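PDB 5ZB9: DNA damage response protein Rtt109, putative from Neosartorya fumigata, which probably transfers the acetyl group of acetyl-CoA to lysines of histone H3, a modification tied to DNA replication and the DNA damage response. Local coordinates for residues A[167-170]-A[171-174]; A[216-219]-A[220-223]; A[117-120]-A[121-125]; A[322-325]-A[326-330]; A[239-242]-A[243-247]. All blocks are in the same frame, centred on the assembly; numbering follows the deposited sequence. Where two conformers were deposited one is given.

Interaction 1 of 5, residues A[167-170]-A[171-174]; sequences KWWC and RVID
On the CoA-binding side of helix 162-177, W168 and R171, both CoA-contacting residues in a complex of this protein, meet one turn apart, with V172 packed beside them. The indole of W168 leaves the helix with CG anti to the backbone N (chi1 -172°), which presents one face of its six-membered ring to V172. CG2 of V172 sits over that face, 3.8 Å from the centroid of the W168 six-membered ring, in a CH-pi contact. R171 was modelled in two conformers, so its placement is tentative; in one, NH1 lies near the indole plane at the edge, 3.8 Å from W168 CB, and a bend at chi3 (-64°) folds one guanidinium face over K167 O and W168 N. The neighbouring W169 runs alongside V172, its CE3 4.0 Å from V172 CB, and reaches strand 133-140 through L138 and A140. Beneath these side chains runs the helical bond V172 N to W168 O (3.0 Å). R113, another CoA-contacting residue, touches W168, R171 and V172 from helix 111-127. The valine thus props one face of the indole, while in this conformer the guanidinium would bring positive charge to the indole edge, consistent with a role in CoA binding.

Interaction 2 of 5, residues A[216-219]-A[220-223]; sequences ETRG and FFPI
From its CB, 3.4 Å from R218 O, the side chain of F221 folds back over the turn that precedes it. CG keeps near the same carbonyl, at 3.7 Å from R218 O, and from there the ring spreads across the backbone of residues 217 and 218. On one flank CD1 and CE1 each approach T217 O, while on the other CD2 lies 3.8 Å from R218 CA and CE2 meets R218 CG at the same separation. R218 CA stands over the ring face in a CH-pi contact, 4.0 Å from the centroid of the F221 ring and displaced toward the rim. A chi1 of -64°, with CG beside the backbone N, turns the phenyl back onto the chain. Its ring also meets that of W235. F220 points elsewhere, its CD2 3.4 Å from T217 O and its phenyl among I166, K167 and L207. Two backbone bonds set the path, F220 N to T217 O at 3.0 Å and F221 N to R218 O at 3.1 Å; in both, the donor stands well above the carbonyl plane. The second closes a type I beta turn from R218 to F221, a turn following the short, weakly bonded helix 214-218 on the way to strand 235-236.

Interaction 3 of 5, residues A[117-120]-A[121-125]; sequences NAFL and SFLVQ
The amide of S121 donates to N117 O at 2.8 Å, a nearly straight bond with an N-H...O angle of 165°. Next along the helix, F122 N reaches A118 O at the same length, and L123 N and V124 N continue the i to i+4 ladder to F119 O and L120 O. The side chain of S121 stays close to this backbone: its CB lies 3.2 Å from N117 O, whereas OG remains 4.0 Å from N117 OD1.

The apolar contact is made by F119 and L123. CD1 of the leucine sits over one face of the phenyl, displaced from its middle toward the rim, with CE2 and CZ of F119 the nearest ring atoms, both at 4.0 Å. It is a CH-pi contact, 14° off the ring normal. In F119 the CG lies anti to the backbone N (chi1 -167°), and this swings the ring forward along the helix to meet the leucine. L123 CG meanwhile stays 3.3 Å from F119 O, while its CD1 reaches the ring. Both side chains then pack on V78 of strand 71-82 and H55 of strand 50-61, and F119 meets H27 edge-to-face. On another side L120 touches V172 and I176 of helix 162-177. Here helix 111-127, the crossover helix of the beta-alpha-beta unit formed with strands 86-96 and 133-140, is laid against the central sheet.

Interaction 4 of 5, residues A[322-325]-A[326-330]; sequences VINP and PGLVN
A proline-rich type II beta turn, P325 to L328, ends strand 317-324 and sends the chain back past the strand's last residue. The contact is chiefly apolar at its bend. P325 and L328 lie side by side and point the same way, with CD2 of the leucine 3.8 Å from P325 CD and its CB 3.3 Å from P325 O. The nitrogen of L328 comes within 3.1 Å of P325 O across the turn. P326 follows directly, its CD 3.4 Å from P325 CB, and G327 occupies the third turn position with a positive phi of 98°, as a type II turn requires.

Farther back, N324 faces the returning chain. Its CB lies 3.5 Å from L328 O, and the side chain crosses that of L328 at about a right angle, with OD1 4.1 Å from L328 CD2. A chi1 of -64° places CG beside the backbone N and lets the amide run along the returning backbone, where ND2 approaches N330 CB at 3.6 Å. The amide is pinned at both ends by more distant residues: OD1 accepts from R133, while ND2 donates to E183 and probably to Q243.

On the sheet side, I323 and N324 make backbone bonds with L134 and S202, of strands 133-140 and 202-208 respectively. Beyond the turn V329 packs on helix 193-198, to whose S198 the backbone of G327 is also bonded.

Interaction 5 of 5, residues A[239-242]-A[243-247]; sequences YPLH and QLCDN
CD2 of L244 is the hub of a small apolar cluster, touching Y239 and P240, which lead into the short helix 241-244. The methyl lies 3.8 Å from Y239 CE1 and 3.6 Å from Y239 OH, coming obliquely to the ring, and 4.1 Å from P240 CG. Y239 holds its CG anti to the backbone N (chi1 175°), which carries the phenol forward to the leucine. A second apolar pair joins L241 and C245, whose CD1 and SG approach to 3.8 Å.

Outward from these side chains comes the backbone. P240, the N-cap residue of the helix, is the centre of an inverse gamma turn, and its carbonyl receives Q243 N at 3.2 Å and, weakly, L244 N. L241 O takes two donors as well: C245 N at 2.8 Å, nearly in line with the carbonyl bond, and L244 N, which stands 66° out of the carbonyl plane. At the polar edge, Y239 OH is hydrogen-bonded to L255 O, and its ring meets W320 edge-to-face. The side chain of Q243 touches V322 and F206, with its OE1 turned to N324.

Two carbonyls thus bind the successive amides of residues 243 to 245, holding this brief helix closed. The bond to L255 O fixes the hydroxyl end of Y239, and with it the ring that L244 CD2 touches.

How the interactions relate
Interactions 1 and 3 lie on neighbouring helices and meet where V172 CG1 approaches L120 CD1 at 4.0 Å, so the CoA-contacting helix 162-177 rests directly on helix 111-127. Interaction 2 covers another part of helix 162-177: K167 CG lies 3.9 Å from F220 CD1, and F220 is about 9 Å, side chain to side chain, from R171 and W168. Interactions 4 and 5 form a second cluster, joined by the probable hydrogen bond between N324 ND2 and Q243 OE1 (2.9 Å); both lie away from the CoA site, their centres 21 and 23 Å from that of interaction 1. V124 and I323 link interaction 3 to interaction 4.

Interaction 1 of 5, residues A[167-170]-A[171-174]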
loop_
_atom_site.group_PDB
_atom_site.type_symbol
_atom_site.label_atom_id
_atom_site.label_comp_id
_atom_site.label_asym_id
_atom_site.label_seq_id
_atom_site.Cartn_x
_atom_site.Cartn_y
_atom_site.Cartn_z
ATOM N N LYS A 167 -13.264 -3.011 -4.839
ATOM C CA LYS A 167 -13.904 -1.746 -5.194
ATOM C C LYS A 167 -13.583 -0.667 -4.172
ATOM O O LYS A 167 -13.384 0.496 -4.531
ATOM C CB LYS A 167 -15.417 -1.901 -5.319
ATOM C CG LYS A 167 -15.835 -2.732 -6.507
ATOM C CD LYS A 167 -17.344 -2.916 -6.561
ATOM C CE LYS A 167 -17.703 -4.028 -7.544
ATOM N NZ LYS A 167 -19.173 -4.210 -7.730
ATOM N N TRP A 168 -13.520 -1.060 -2.902
ATOM C CA TRP A 168 -13.257 -0.112 -1.819
ATOM C C TRP A 168 -11.872 0.518 -1.974
ATOM O O TRP A 168 -11.723 1.738 -1.932
ATOM C CB TRP A 168 -13.383 -0.813 -0.459
ATOM C CG TRP A 168 -13.329 0.098 0.739
ATOM C CD1 TRP A 168 -14.366 0.805 1.287
ATOM C CD2 TRP A 168 -12.177 0.388 1.552
ATOM N NE1 TRP A 168 -13.927 1.516 2.383
ATOM C CE2 TRP A 168 -12.592 1.276 2.566
ATOM C CE3 TRP A 168 -10.841 -0.018 1.516
ATOM C CZ2 TRP A 168 -11.721 1.759 3.533
ATOM C CZ3 TRP A 168 -9.970 0.466 2.483
ATOM C CH2 TRP A 168 -10.415 1.342 3.478
ATOM N N TRP A 169 -10.866 -0.324 -2.176
ATOM C CA TRP A 169 -9.497 0.149 -2.307
ATOM C C TRP A 169 -9.306 1.016 -3.544
ATOM O O TRP A 169 -8.528 1.961 -3.522
ATOM C CB TRP A 169 -8.521 -1.031 -2.329
ATOM C CG TRP A 169 -8.144 -1.489 -0.952
ATOM C CD1 TRP A 169 -8.413 -2.701 -0.384
ATOM C CD2 TRP A 169 -7.448 -0.725 0.040
ATOM N NE1 TRP A 169 -7.912 -2.742 0.891
ATOM C CE2 TRP A 169 -7.312 -1.544 1.174
ATOM C CE3 TRP A 169 -6.920 0.570 0.073
ATOM C CZ2 TRP A 169 -6.663 -1.111 2.329
ATOM C CZ3 TRP A 169 -6.281 0.997 1.212
ATOM C CH2 TRP A 169 -6.161 0.164 2.328
ATOM N N CYS A 170 -10.018 0.709 -4.621
ATOM C CA CYS A 170 -9.961 1.582 -5.791
ATOM C C CYS A 170 -10.538 2.964 -5.468
ATOM O O CYS A 170 -10.013 3.971 -5.943
ATOM C CB CYS A 170 -10.690 0.951 -6.975
ATOM S SG CYS A 170 -9.853 -0.527 -7.608
ATOM N N ARG A 171 -11.586 3.022 -4.639
ATOM C CA ARG A 171 -12.185 4.297 -4.258
ATOM C C ARG A 171 -11.257 5.079 -3.331
ATOM O O ARG A 171 -11.296 6.299 -3.288
ATOM C CB ARG A 171 -13.550 4.079 -3.596
ATOM C CG ARG A 171 -14.664 3.670 -4.565
ATOM C CD ARG A 171 -16.023 3.645 -3.870
ATOM N NE ARG A 171 -16.069 2.638 -2.813
ATOM C CZ ARG A 171 -16.642 1.444 -2.935
ATOM N NH1 ARG A 171 -16.619 0.594 -1.921
ATOM N NH2 ARG A 171 -17.241 1.107 -4.071
ATOM N N VAL A 172 -10.412 4.370 -2.593
ATOM C CA VAL A 172 -9.406 5.019 -1.758
ATOM C C VAL A 172 -8.351 5.685 -2.638
ATOM O O VAL A 172 -7.929 6.822 -2.403
ATOM C CB VAL A 172 -8.709 4.013 -0.818
ATOM C CG1 VAL A 172 -7.462 4.624 -0.199
ATOM C CG2 VAL A 172 -9.674 3.512 0.256
ATOM N N ILE A 173 -7.933 4.948 -3.659
ATOM C CA ILE A 173 -6.882 5.368 -4.573
ATOM C C ILE A 173 -7.339 6.466 -5.552
ATOM O O ILE A 173 -6.567 7.366 -5.883
ATOM C CB ILE A 173 -6.353 4.123 -5.342
ATOM C CG1 ILE A 173 -5.508 3.273 -4.392
ATOM C CG2 ILE A 173 -5.561 4.497 -6.596
ATOM C CD1 ILE A 173 -4.432 4.057 -3.693
ATOM N N ASP A 174 -8.597 6.403 -5.988
ATOM C CA ASP A 174 -9.094 7.289 -7.052
ATOM C C ASP A 174 -8.806 8.788 -6.827
ATOM O O ASP A 174 -8.301 9.446 -7.731
ATOM C CB ASP A 174 -10.600 7.070 -7.264
ATOM C CG ASP A 174 -11.085 7.571 -8.619
ATOM O OD1 ASP A 174 -10.392 7.344 -9.630
ATOM O OD2 ASP A 174 -12.164 8.189 -8.681
#

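Interaction 2 of 5, residues A[216-219]-A[220-223]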
loop_
_atom_site.group_PDB
_atom_site.type_symbol
_atom_site.label_atom_id
_atom_site.label_comp_id
_atom_site.label_asym_id
_atom_site.label_seq_id
_atom_site.Cartn_x
_atom_site.Cartn_y
_atom_site.Cartn_z
ATOM N N GLU A 216 -15.144 -7.718 -17.069
ATOM C CA GLU A 216 -15.541 -7.840 -15.672
ATOM C C GLU A 216 -14.636 -6.994 -14.752
ATOM O O GLU A 216 -15.107 -6.401 -13.786
ATOM C CB GLU A 216 -15.534 -9.310 -15.239
ATOM C CG GLU A 216 -15.892 -9.522 -13.775
ATOM C CD GLU A 216 -16.109 -10.982 -13.405
ATOM O OE1 GLU A 216 -15.403 -11.867 -13.947
ATOM O OE2 GLU A 216 -16.989 -11.242 -12.554
ATOM N N THR A 217 -13.346 -6.924 -15.067
ATOM C CA THR A 217 -12.401 -6.140 -14.269
ATOM C C THR A 217 -12.760 -4.656 -14.230
ATOM O O THR A 217 -12.527 -3.991 -13.225
ATOM C CB THR A 217 -10.963 -6.294 -14.805
ATOM O OG1 THR A 217 -10.591 -7.677 -14.777
ATOM C CG2 THR A 217 -9.985 -5.512 -13.971
ATOM N N ARG A 218 -13.335 -4.130 -15.311
ATOM C CA ARG A 218 -13.757 -2.726 -15.321
ATOM C C ARG A 218 -14.892 -2.496 -14.323
ATOM O O ARG A 218 -15.142 -1.365 -13.897
ATOM C CB ARG A 218 -14.186 -2.281 -16.724
ATOM C CG ARG A 218 -13.047 -2.235 -17.732
ATOM C CD ARG A 218 -13.527 -1.836 -19.129
ATOM N NE ARG A 218 -13.956 -0.440 -19.191
ATOM C CZ ARG A 218 -15.225 -0.043 -19.206
ATOM N NH1 ARG A 218 -16.205 -0.938 -19.176
ATOM N NH2 ARG A 218 -15.518 1.250 -19.258
ATOM N N GLY A 219 -15.567 -3.572 -13.933
ATOM C CA GLY A 219 -16.591 -3.479 -12.910
ATOM C C GLY A 219 -16.032 -3.013 -11.577
ATOM O O GLY A 219 -16.769 -2.522 -10.727
ATOM N N PHE A 220 -14.723 -3.158 -11.386
ATOM C CA PHE A 220 -14.113 -2.767 -10.125
ATOM C C PHE A 220 -13.710 -1.296 -10.127
ATOM O O PHE A 220 -13.506 -0.708 -9.064
ATOM C CB PHE A 220 -12.895 -3.642 -9.817
ATOM C CG PHE A 220 -13.223 -5.094 -9.624
ATOM C CD1 PHE A 220 -13.959 -5.512 -8.523
ATOM C CD2 PHE A 220 -12.792 -6.044 -10.537
ATOM C CE1 PHE A 220 -14.271 -6.854 -8.343
ATOM C CE2 PHE A 220 -13.101 -7.386 -10.364
ATOM C CZ PHE A 220 -13.845 -7.790 -9.263
ATOM N N PHE A 221 -13.593 -0.706 -11.317
ATOM C CA PHE A 221 -13.171 0.689 -11.442
ATOM C C PHE A 221 -14.202 1.636 -10.822
ATOM O O PHE A 221 -15.394 1.364 -10.872
ATOM C CB PHE A 221 -12.949 1.073 -12.917
ATOM C CG PHE A 221 -11.825 0.327 -13.599
ATOM C CD1 PHE A 221 -10.959 -0.488 -12.884
ATOM C CD2 PHE A 221 -11.633 0.454 -14.972
ATOM C CE1 PHE A 221 -9.932 -1.162 -13.527
ATOM C CE2 PHE A 221 -10.607 -0.220 -15.618
ATOM C CZ PHE A 221 -9.757 -1.022 -14.901
ATOM N N PRO A 222 -13.750 2.764 -10.256
ATOM C CA PRO A 222 -14.694 3.785 -9.774
ATOM C C PRO A 222 -15.517 4.389 -10.924
ATOM O O PRO A 222 -15.034 4.424 -12.056
ATOM C CB PRO A 222 -13.785 4.848 -9.144
ATOM C CG PRO A 222 -12.437 4.206 -9.012
ATOM C CD PRO A 222 -12.346 3.159 -10.060
ATOM N N ILE A 223 -16.725 4.873 -10.638
ATOM C CA ILE A 223 -17.612 5.388 -11.686
ATOM C C ILE A 223 -17.020 6.615 -12.394
ATOM O O ILE A 223 -17.366 6.912 -13.540
ATOM C CB ILE A 223 -19.026 5.724 -11.119
ATOM C CG1 ILE A 223 -19.986 6.162 -12.238
ATOM C CG2 ILE A 223 -18.948 6.769 -10.014
ATOM C CD1 ILE A 223 -20.098 5.164 -13.397
#

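Interaction 3 of 5, residues A[117-120]-A[121-125]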
loop_
_atom_site.group_PDB
_atom_site.type_symbol
_atom_site.label_atom_id
_atom_site.label_comp_id
_atom_site.label_asym_id
_atom_site.label_seq_id
_atom_site.Cartn_x
_atom_site.Cartn_y
_atom_site.Cartn_z
ATOM N N ASN A 117 -7.236 7.215 2.598
ATOM C CA ASN A 117 -6.930 8.168 1.536
ATOM C C ASN A 117 -5.959 9.248 2.034
ATOM O O ASN A 117 -4.926 9.516 1.416
ATOM C CB ASN A 117 -8.256 8.779 1.042
ATOM C CG ASN A 117 -8.106 9.683 -0.175
ATOM O OD1 ASN A 117 -7.066 10.283 -0.417
ATOM N ND2 ASN A 117 -9.180 9.795 -0.938
ATOM N N ALA A 118 -6.294 9.854 3.167
ATOM C CA ALA A 118 -5.499 10.936 3.733
ATOM C C ALA A 118 -4.110 10.467 4.138
ATOM O O ALA A 118 -3.126 11.149 3.875
ATOM C CB ALA A 118 -6.222 11.547 4.930
ATOM N N PHE A 119 -4.035 9.305 4.780
ATOM C CA PHE A 119 -2.752 8.738 5.202
ATOM C C PHE A 119 -1.840 8.432 4.002
ATOM O O PHE A 119 -0.666 8.806 3.999
ATOM C CB PHE A 119 -2.980 7.475 6.046
ATOM C CG PHE A 119 -1.756 6.997 6.784
ATOM C CD1 PHE A 119 -0.940 7.890 7.462
ATOM C CD2 PHE A 119 -1.434 5.645 6.815
ATOM C CE1 PHE A 119 0.189 7.442 8.149
ATOM C CE2 PHE A 119 -0.314 5.191 7.493
ATOM C CZ PHE A 119 0.500 6.089 8.160
ATOM N N LEU A 120 -2.379 7.768 2.983
ATOM C CA LEU A 120 -1.618 7.497 1.762
ATOM C C LEU A 120 -1.198 8.790 1.059
ATOM O O LEU A 120 -0.039 8.939 0.674
ATOM C CB LEU A 120 -2.430 6.620 0.812
ATOM C CG LEU A 120 -2.651 5.172 1.270
ATOM C CD1 LEU A 120 -3.527 4.403 0.302
ATOM C CD2 LEU A 120 -1.311 4.468 1.433
ATOM N N SER A 121 -2.139 9.717 0.901
ATOM C CA SER A 121 -1.844 11.040 0.352
ATOM C C SER A 121 -0.678 11.690 1.080
ATOM O O SER A 121 0.255 12.205 0.464
ATOM C CB SER A 121 -3.066 11.956 0.448
ATOM O OG SER A 121 -3.572 12.261 -0.834
ATOM N N PHE A 122 -0.748 11.653 2.405
ATOM C CA PHE A 122 0.289 12.208 3.258
ATOM C C PHE A 122 1.649 11.586 2.973
ATOM O O PHE A 122 2.636 12.300 2.814
ATOM C CB PHE A 122 -0.089 12.009 4.724
ATOM C CG PHE A 122 0.995 12.383 5.684
ATOM C CD1 PHE A 122 1.273 13.713 5.952
ATOM C CD2 PHE A 122 1.726 11.410 6.335
ATOM C CE1 PHE A 122 2.267 14.063 6.839
ATOM C CE2 PHE A 122 2.720 11.758 7.224
ATOM C CZ PHE A 122 2.987 13.088 7.474
ATOM N N LEU A 123 1.701 10.257 2.893
ATOM C CA LEU A 123 2.971 9.568 2.694
ATOM C C LEU A 123 3.524 9.824 1.291
ATOM O O LEU A 123 4.738 9.859 1.097
ATOM C CB LEU A 123 2.816 8.064 2.948
ATOM C CG LEU A 123 2.387 7.677 4.371
ATOM C CD1 LEU A 123 2.049 6.192 4.473
ATOM C CD2 LEU A 123 3.448 8.066 5.406
ATOM N N VAL A 124 2.637 10.012 0.314
ATOM C CA VAL A 124 3.076 10.327 -1.040
ATOM C C VAL A 124 3.710 11.716 -1.107
ATOM O O VAL A 124 4.786 11.880 -1.683
ATOM C CB VAL A 124 1.915 10.258 -2.046
ATOM C CG1 VAL A 124 2.329 10.877 -3.372
ATOM C CG2 VAL A 124 1.463 8.815 -2.240
ATOM N N GLN A 125 3.050 12.708 -0.508
ATOM C CA GLN A 125 3.570 14.076 -0.480
ATOM C C GLN A 125 4.953 14.148 0.152
ATOM O O GLN A 125 5.808 14.894 -0.310
ATOM C CB GLN A 125 2.621 15.012 0.277
ATOM C CG GLN A 125 1.225 15.118 -0.335
ATOM C CD GLN A 125 0.245 15.869 0.560
ATOM O OE1 GLN A 125 0.644 16.702 1.377
ATOM N NE2 GLN A 125 -1.043 15.569 0.412
#

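Interaction 4 of 5, residues A[322-325]-A[326-330]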
loop_
_atom_site.group_PDB
_atom_site.type_symbol
_atom_site.label_atom_id
_atom_site.label_comp_id
_atom_site.label_asym_id
_atom_site.label_seq_id
_atom_site.Cartn_x
_atom_site.Cartn_y
_atom_site.Cartn_z
ATOM N N VAL A 322 0.779 4.377 -10.325
ATOM C CA VAL A 322 2.113 4.820 -10.730
ATOM C C VAL A 322 2.129 6.316 -11.032
ATOM O O VAL A 322 1.433 6.796 -11.943
ATOM C CB VAL A 322 2.632 4.041 -11.958
ATOM C CG1 VAL A 322 4.031 4.509 -12.335
ATOM C CG2 VAL A 322 2.627 2.544 -11.679
ATOM N N ILE A 323 2.931 7.039 -10.254
ATOM C CA ILE A 323 3.021 8.491 -10.341
ATOM C C ILE A 323 4.334 8.936 -10.986
ATOM O O ILE A 323 5.420 8.617 -10.499
ATOM C CB ILE A 323 2.895 9.138 -8.945
ATOM C CG1 ILE A 323 1.506 8.863 -8.360
ATOM C CG2 ILE A 323 3.185 10.640 -9.012
ATOM C CD1 ILE A 323 1.366 9.212 -6.895
ATOM N N ASN A 324 4.232 9.674 -12.086
ATOM C CA ASN A 324 5.423 10.183 -12.755
ATOM C C ASN A 324 5.564 11.671 -12.505
ATOM O O ASN A 324 4.766 12.467 -12.996
ATOM C CB ASN A 324 5.377 9.882 -14.255
ATOM C CG ASN A 324 5.401 8.393 -14.543
ATOM O OD1 ASN A 324 6.411 7.731 -14.329
ATOM N ND2 ASN A 324 4.280 7.855 -15.020
ATOM N N PRO A 325 6.584 12.049 -11.722
ATOM C CA PRO A 325 6.822 13.430 -11.302
ATOM C C PRO A 325 7.281 14.295 -12.481
ATOM O O PRO A 325 7.628 13.741 -13.530
ATOM C CB PRO A 325 7.922 13.275 -10.251
ATOM C CG PRO A 325 8.714 12.127 -10.753
ATOM C CD PRO A 325 7.683 11.162 -11.298
ATOM N N PRO A 326 7.268 15.632 -12.323
ATOM C CA PRO A 326 7.683 16.493 -13.434
ATOM C C PRO A 326 9.088 16.160 -13.928
ATOM O O PRO A 326 10.011 16.006 -13.127
ATOM C CB PRO A 326 7.627 17.899 -12.827
ATOM C CG PRO A 326 6.626 17.792 -11.723
ATOM C CD PRO A 326 6.829 16.419 -11.153
ATOM N N GLY A 327 9.239 16.036 -15.242
ATOM C CA GLY A 327 10.511 15.659 -15.827
ATOM C C GLY A 327 10.523 14.177 -16.127
ATOM O O GLY A 327 11.566 13.581 -16.382
ATOM N N LEU A 328 9.337 13.583 -16.092
ATOM C CA LEU A 328 9.180 12.151 -16.295
ATOM C C LEU A 328 7.791 11.878 -16.861
ATOM O O LEU A 328 6.789 12.357 -16.323
ATOM C CB LEU A 328 9.396 11.394 -14.978
ATOM C CG LEU A 328 10.092 10.029 -15.002
ATOM C CD1 LEU A 328 11.502 10.136 -15.574
ATOM C CD2 LEU A 328 10.125 9.418 -13.600
ATOM N N VAL A 329 7.738 11.140 -17.968
ATOM C CA VAL A 329 6.470 10.707 -18.548
ATOM C C VAL A 329 6.391 9.191 -18.442
ATOM O O VAL A 329 7.393 8.539 -18.136
ATOM C CB VAL A 329 6.323 11.141 -20.019
ATOM C CG1 VAL A 329 6.240 12.653 -20.120
ATOM C CG2 VAL A 329 7.479 10.604 -20.848
ATOM N N ASN A 330 5.212 8.626 -18.697
ATOM C CA ASN A 330 5.029 7.183 -18.550
ATOM C C ASN A 330 5.662 6.363 -19.685
ATOM O O ASN A 330 5.596 5.134 -19.672
ATOM C CB ASN A 330 3.538 6.843 -18.426
ATOM C CG ASN A 330 2.772 7.077 -19.710
ATOM O OD1 ASN A 330 3.129 7.932 -20.520
ATOM N ND2 ASN A 330 1.701 6.318 -19.898
#

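Interaction 5 of 5, residues A[239-242]-A[243-247]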
loop_
_atom_site.group_PDB
_atom_site.type_symbol
_atom_site.label_atom_id
_atom_site.label_comp_id
_atom_site.label_asym_id
_atom_site.label_seq_id
_atom_site.Cartn_x
_atom_site.Cartn_y
_atom_site.Cartn_z
ATOM N N TYR A 239 -0.638 -4.747 -15.958
ATOM C CA TYR A 239 0.502 -4.577 -15.077
ATOM C C TYR A 239 1.528 -3.649 -15.731
ATOM O O TYR A 239 1.993 -3.917 -16.836
ATOM C CB TYR A 239 1.119 -5.936 -14.759
ATOM C CG TYR A 239 2.389 -5.881 -13.937
ATOM C CD1 TYR A 239 2.376 -5.413 -12.633
ATOM C CD2 TYR A 239 3.593 -6.333 -14.458
ATOM C CE1 TYR A 239 3.530 -5.377 -11.881
ATOM C CE2 TYR A 239 4.752 -6.301 -13.710
ATOM C CZ TYR A 239 4.715 -5.824 -12.426
ATOM O OH TYR A 239 5.867 -5.784 -11.680
ATOM N N PRO A 240 1.881 -2.550 -15.047
ATOM C CA PRO A 240 2.734 -1.498 -15.616
ATOM C C PRO A 240 4.199 -1.915 -15.690
ATOM O O PRO A 240 5.052 -1.236 -15.115
ATOM C CB PRO A 240 2.548 -0.341 -14.633
ATOM C CG PRO A 240 2.353 -1.039 -13.313
ATOM C CD PRO A 240 1.534 -2.272 -13.641
ATOM N N LEU A 241 4.466 -3.012 -16.395
ATOM C CA LEU A 241 5.791 -3.630 -16.472
ATOM C C LEU A 241 6.936 -2.682 -16.840
ATOM O O LEU A 241 7.969 -2.665 -16.176
ATOM C CB LEU A 241 5.755 -4.775 -17.481
ATOM C CG LEU A 241 7.100 -5.408 -17.824
ATOM C CD1 LEU A 241 7.729 -6.078 -16.601
ATOM C CD2 LEU A 241 6.912 -6.390 -18.953
ATOM N N HIS A 242 6.752 -1.894 -17.890
ATOM C CA HIS A 242 7.831 -1.058 -18.396
ATOM C C HIS A 242 8.151 0.130 -17.503
ATOM O O HIS A 242 9.231 0.705 -17.611
ATOM C CB HIS A 242 7.503 -0.597 -19.815
ATOM C CG HIS A 242 7.478 -1.726 -20.796
ATOM N ND1 HIS A 242 6.323 -2.405 -21.122
ATOM C CD2 HIS A 242 8.479 -2.343 -21.466
ATOM C CE1 HIS A 242 6.609 -3.371 -21.978
ATOM N NE2 HIS A 242 7.911 -3.358 -22.200
ATOM N N GLN A 243 7.239 0.482 -16.602
ATOM C CA GLN A 243 7.508 1.571 -15.662
ATOM C C GLN A 243 8.204 1.068 -14.399
ATOM O O GLN A 243 8.883 1.824 -13.711
ATOM C CB GLN A 243 6.220 2.296 -15.291
ATOM C CG GLN A 243 5.504 2.940 -16.464
ATOM C CD GLN A 243 4.447 3.931 -16.013
ATOM O OE1 GLN A 243 4.768 5.019 -15.527
ATOM N NE2 GLN A 243 3.178 3.558 -16.164
ATOM N N LEU A 244 8.038 -0.216 -14.111
ATOM C CA LEU A 244 8.586 -0.816 -12.902
ATOM C C LEU A 244 9.895 -1.558 -13.143
ATOM O O LEU A 244 10.720 -1.672 -12.241
ATOM C CB LEU A 244 7.566 -1.782 -12.303
ATOM C CG LEU A 244 6.657 -1.279 -11.189
ATOM C CD1 LEU A 244 6.147 0.125 -11.479
ATOM C CD2 LEU A 244 5.506 -2.260 -11.004
ATOM N N CYS A 245 10.074 -2.077 -14.356
ATOM C CA CYS A 245 11.237 -2.907 -14.676
ATOM C C CYS A 245 12.070 -2.367 -15.831
ATOM O O CYS A 245 11.543 -2.032 -16.889
ATOM C CB CYS A 245 10.787 -4.322 -15.004
ATOM S SG CYS A 245 9.874 -5.085 -13.666
ATOM N N ASP A 246 13.378 -2.301 -15.621
ATOM C CA ASP A 246 14.302 -1.786 -16.626
ATOM C C ASP A 246 14.508 -2.771 -17.772
ATOM O O ASP A 246 14.744 -2.371 -18.910
ATOM C CB ASP A 246 15.647 -1.454 -15.985
ATOM C CG ASP A 246 16.277 -2.657 -15.303
ATOM O OD1 ASP A 246 15.899 -2.956 -14.143
ATOM O OD2 ASP A 246 17.148 -3.307 -15.928
ATOM N N ASN A 247 14.418 -4.059 -17.461
ATOM C CA ASN A 247 14.599 -5.101 -18.457
ATOM C C ASN A 247 13.391 -6.019 -18.520
ATOM O O ASN A 247 13.326 -7.024 -17.817
ATOM C CB ASN A 247 15.861 -5.911 -18.157
ATOM C CG ASN A 247 16.116 -7.007 -19.182
ATOM O OD1 ASN A 247 15.478 -7.061 -20.240
ATOM N ND2 ASN A 247 17.057 -7.891 -18.867
#